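Local coordinates for protein heme oxygenase (mycobilin-producing) (Mycobacterium tuberculosis, PDB 6DS7) that catalyses the oxidative breakdown of heme to mycobilin with release of iron, working as a homodimer that uses a suitable electron donor, at residues E17-F22 with F38-P43. The protein carries 1 engineered substitution. Numbering follows the deposited sequence.
Sequences ELEKRF and FQLLRP. With HEM (protoporphyrin IX containing Fe), chain D.
F22 is held between L40 and a heme in a dimeric alpha-beta barrel fold, where segments 17-22 and 38-43, on helix 15-22 and strand 35-45 of the antiparallel sheet, run nearly antiparallel with axes 10.5 Å apart. On one face of its ring, L40 CD1 stands 4.2 Å from the centroid, only 1° off the normal, a CH-pi contact. With CG anti to the backbone N (chi1 174°), L40 crosses F22 at about a right angle and puts CD1 over the ring; its other methyl, CD2, packs on F22 CB at 3.7 Å. Heme methyl CMD takes the opposite face, offset toward the rim. F38 meets F22 obliquely and turns one ring face to heme methyl CMC, so both phenylalanines line the pocket. R21, on the same helix, gives NH1 to propionate atom O2D at 2.6 Å, while its NE bonds E17 OE1.

At the other end of the contact E19 and R42 form a bidentate salt bridge. Carboxylate and guanidinium are nearly coplanar, although the side chains cross at about a right angle. Y50 OH also bonds E19 OE2, and V94 of the second subunit packs on both residues. R42 NH2 reaches E19 OE1 at 2.8 Å, while R42 NE meets E19 OE2, almost straight at 178°.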
loop_
_atom_site.group_PDB
_atom_site.type_symbol
_atom_site.label_atom_id
_atom_site.label_comp_id
_atom_site.label_asym_id
_atom_site.label_seq_id
_atom_site.Cartn_x
_atom_site.Cartn_y
_atom_site.Cartn_z
ATOM N N GLU A 17 3.880 -20.765 3.308
ATOM C CA GLU A 17 3.757 -20.917 4.758
ATOM C C GLU A 17 3.341 -19.602 5.400
ATOM O O GLU A 17 2.462 -19.576 6.280
ATOM C CB GLU A 17 5.071 -21.398 5.356
ATOM C CG GLU A 17 5.069 -21.344 6.884
ATOM C CD GLU A 17 4.092 -22.339 7.497
ATOM O OE1 GLU A 17 3.679 -22.129 8.662
ATOM O OE2 GLU A 17 3.765 -23.349 6.825
ATOM N N LEU A 18 3.986 -18.501 4.981
ATOM C CA LEU A 18 3.643 -17.190 5.531
ATOM C C LEU A 18 2.195 -16.839 5.238
ATOM O O LEU A 18 1.445 -16.445 6.143
ATOM C CB LEU A 18 4.580 -16.112 4.988
ATOM C CG LEU A 18 4.157 -14.794 5.687
ATOM C CD1 LEU A 18 4.849 -14.461 7.028
ATOM C CD2 LEU A 18 4.157 -13.654 4.732
ATOM N N GLU A 19 1.755 -17.053 3.987
ATOM C CA GLU A 19 0.369 -16.768 3.626
ATOM C C GLU A 19 -0.601 -17.591 4.446
ATOM O O GLU A 19 -1.631 -17.081 4.868
ATOM C CB GLU A 19 0.145 -17.013 2.119
ATOM C CG GLU A 19 0.911 -15.961 1.280
ATOM C CD GLU A 19 0.750 -16.143 -0.222
ATOM O OE1 GLU A 19 -0.279 -16.706 -0.652
ATOM O OE2 GLU A 19 1.658 -15.710 -0.952
ATOM N N LYS A 20 -0.302 -18.866 4.674
ATOM C CA LYS A 20 -1.177 -19.698 5.503
ATOM C C LYS A 20 -1.341 -19.121 6.923
ATOM O O LYS A 20 -2.425 -19.207 7.510
ATOM C CB LYS A 20 -0.627 -21.132 5.579
ATOM C CG LYS A 20 -1.415 -22.016 6.564
ATOM C CD LYS A 20 -0.578 -23.062 7.355
ATOM C CE LYS A 20 0.658 -22.470 7.974
ATOM N NZ LYS A 20 0.945 -22.996 9.310
ATOM N N ARG A 21 -0.276 -18.564 7.501
ATOM C CA ARG A 21 -0.364 -17.974 8.845
ATOM C C ARG A 21 -1.302 -16.783 8.892
ATOM O O ARG A 21 -1.796 -16.425 9.970
ATOM C CB ARG A 21 1.035 -17.605 9.357
ATOM C CG ARG A 21 1.861 -18.848 9.663
ATOM C CD ARG A 21 3.338 -18.545 9.990
ATOM N NE ARG A 21 4.100 -19.784 10.176
ATOM C CZ ARG A 21 5.130 -19.920 11.003
ATOM N NH1 ARG A 21 5.552 -18.884 11.731
ATOM N NH2 ARG A 21 5.734 -21.092 11.105
ATOM N N PHE A 22 -1.478 -16.084 7.769
ATOM C CA PHE A 22 -2.459 -15.004 7.718
ATOM C C PHE A 22 -3.882 -15.458 7.461
ATOM O O PHE A 22 -4.791 -14.622 7.565
ATOM C CB PHE A 22 -2.068 -13.988 6.647
ATOM C CG PHE A 22 -1.028 -13.062 7.120
ATOM C CD1 PHE A 22 0.277 -13.477 7.186
ATOM C CD2 PHE A 22 -1.352 -11.789 7.568
ATOM C CE1 PHE A 22 1.253 -12.643 7.622
ATOM C CE2 PHE A 22 -0.363 -10.949 8.009
ATOM C CZ PHE A 22 0.927 -11.390 8.056
ATOM N N PHE A 38 -7.253 -4.090 5.930
ATOM C CA PHE A 38 -5.897 -4.458 5.619
ATOM C C PHE A 38 -5.879 -5.445 4.456
ATOM O O PHE A 38 -6.887 -6.059 4.105
ATOM C CB PHE A 38 -5.146 -4.960 6.860
ATOM C CG PHE A 38 -5.071 -6.452 7.022
ATOM C CD1 PHE A 38 -4.054 -7.184 6.457
ATOM C CD2 PHE A 38 -5.967 -7.103 7.874
ATOM C CE1 PHE A 38 -3.969 -8.586 6.695
ATOM C CE2 PHE A 38 -5.899 -8.471 8.100
ATOM C CZ PHE A 38 -4.900 -9.208 7.497
ATOM N N GLN A 39 -4.752 -5.447 3.776
ATOM C CA GLN A 39 -4.472 -6.387 2.692
ATOM C C GLN A 39 -3.104 -7.020 2.876
ATOM O O GLN A 39 -2.124 -6.336 3.203
ATOM C CB GLN A 39 -4.527 -5.692 1.337
ATOM C CG GLN A 39 -5.916 -5.186 0.943
ATOM C CD GLN A 39 -6.043 -4.798 -0.563
ATOM O OE1 GLN A 39 -5.187 -4.119 -1.135
ATOM N NE2 GLN A 39 -7.139 -5.200 -1.173
ATOM N N LEU A 40 -3.036 -8.331 2.667
ATOM C CA LEU A 40 -1.753 -9.010 2.582
ATOM C C LEU A 40 -1.375 -9.024 1.107
ATOM O O LEU A 40 -2.166 -9.488 0.291
ATOM C CB LEU A 40 -1.876 -10.434 3.143
ATOM C CG LEU A 40 -0.618 -11.298 2.966
ATOM C CD1 LEU A 40 0.566 -10.700 3.731
ATOM C CD2 LEU A 40 -0.880 -12.740 3.368
ATOM N N LEU A 41 -0.217 -8.451 0.758
ATOM C CA LEU A 41 0.187 -8.297 -0.636
ATOM C C LEU A 41 1.397 -9.171 -0.894
ATOM O O LEU A 41 2.453 -8.991 -0.256
ATOM C CB LEU A 41 0.506 -6.834 -0.995
ATOM C CG LEU A 41 -0.639 -5.815 -0.787
ATOM C CD1 LEU A 41 -0.181 -4.406 -1.255
ATOM C CD2 LEU A 41 -1.910 -6.183 -1.499
ATOM N N ARG A 42 1.242 -10.108 -1.902
ATOM C CA ARG A 42 2.284 -11.029 -2.312
ATOM C C ARG A 42 3.121 -10.368 -3.375
ATOM O O ARG A 42 2.569 -9.917 -4.375
ATOM C CB ARG A 42 1.693 -12.300 -2.882
ATOM C CG ARG A 42 2.757 -13.251 -3.421
ATOM C CD ARG A 42 2.104 -14.248 -4.337
ATOM N NE ARG A 42 1.128 -15.062 -3.606
ATOM C CZ ARG A 42 0.014 -15.535 -4.137
ATOM N NH1 ARG A 42 -0.288 -15.265 -5.418
ATOM N NH2 ARG A 42 -0.799 -16.273 -3.401
ATOM N N PRO A 43 4.428 -10.281 -3.212
ATOM C CA PRO A 43 5.210 -9.543 -4.195
ATOM C C PRO A 43 5.341 -10.341 -5.472
ATOM O O PRO A 43 5.337 -11.566 -5.476
ATOM C CB PRO A 43 6.546 -9.312 -3.492
ATOM C CG PRO A 43 6.675 -10.486 -2.586
ATOM C CD PRO A 43 5.279 -10.866 -2.167
HETATM C CHA HEM D . 4.562 -11.250 12.388
HETATM C CHB HEM D . 4.529 -6.557 13.320
HETATM C CHC HEM D . 0.151 -6.095 11.251
HETATM C CHD HEM D . -0.183 -10.897 11.430
HETATM C C1A HEM D . 4.986 -9.988 12.759
HETATM C C2A HEM D . 6.310 -9.638 13.252
HETATM C C3A HEM D . 6.301 -8.348 13.500
HETATM C C4A HEM D . 4.965 -7.841 13.184
HETATM C CMA HEM D . 7.464 -7.490 14.045
HETATM C CAA HEM D . 7.517 -10.609 13.412
HETATM C CBA HEM D . 7.994 -10.907 11.978
HETATM C CGA HEM D . 9.419 -11.442 12.030
HETATM O O1A HEM D . 9.689 -12.358 12.879
HETATM O O2A HEM D . 10.291 -10.962 11.228
HETATM C C1B HEM D . 3.390 -6.025 12.749
HETATM C C2B HEM D . 3.170 -4.646 12.579
HETATM C C3B HEM D . 1.971 -4.478 12.004
HETATM C C4B HEM D . 1.383 -5.779 11.806
HETATM C CMB HEM D . 4.206 -3.581 13.007
HETATM C CAB HEM D . 1.333 -3.133 11.632
HETATM C CBB HEM D . 0.858 -3.031 10.395
HETATM C C1C HEM D . -0.393 -7.354 11.224
HETATM C C2C HEM D . -1.770 -7.703 10.942
HETATM C C3C HEM D . -1.819 -9.046 10.976
HETATM C C4C HEM D . -0.517 -9.566 11.291
HETATM C CMC HEM D . -2.921 -6.709 10.609
HETATM C CAC HEM D . -3.023 -9.997 10.779
HETATM C CBC HEM D . -4.273 -9.696 11.158
HETATM C C1D HEM D . 1.095 -11.346 11.590
HETATM C C2D HEM D . 1.473 -12.740 11.452
HETATM C C3D HEM D . 2.750 -12.856 11.720
HETATM C C4D HEM D . 3.247 -11.536 12.053
HETATM C CMD HEM D . 0.472 -13.852 11.096
HETATM C CAD HEM D . 3.581 -14.161 11.704
HETATM C CBD HEM D . 4.574 -14.062 10.548
HETATM C CGD HEM D . 5.476 -15.293 10.545
HETATM O O1D HEM D . 6.539 -15.261 9.894
HETATM O O2D HEM D . 5.172 -16.320 11.205
HETATM N NA HEM D . 4.191 -8.863 12.708
HETATM N NB HEM D . 2.303 -6.692 12.244
HETATM N NC HEM D . 0.335 -8.533 11.435
HETATM N ND HEM D . 2.211 -10.631 11.943
HETATM FE FE HEM D . 2.258 -8.662 11.779
#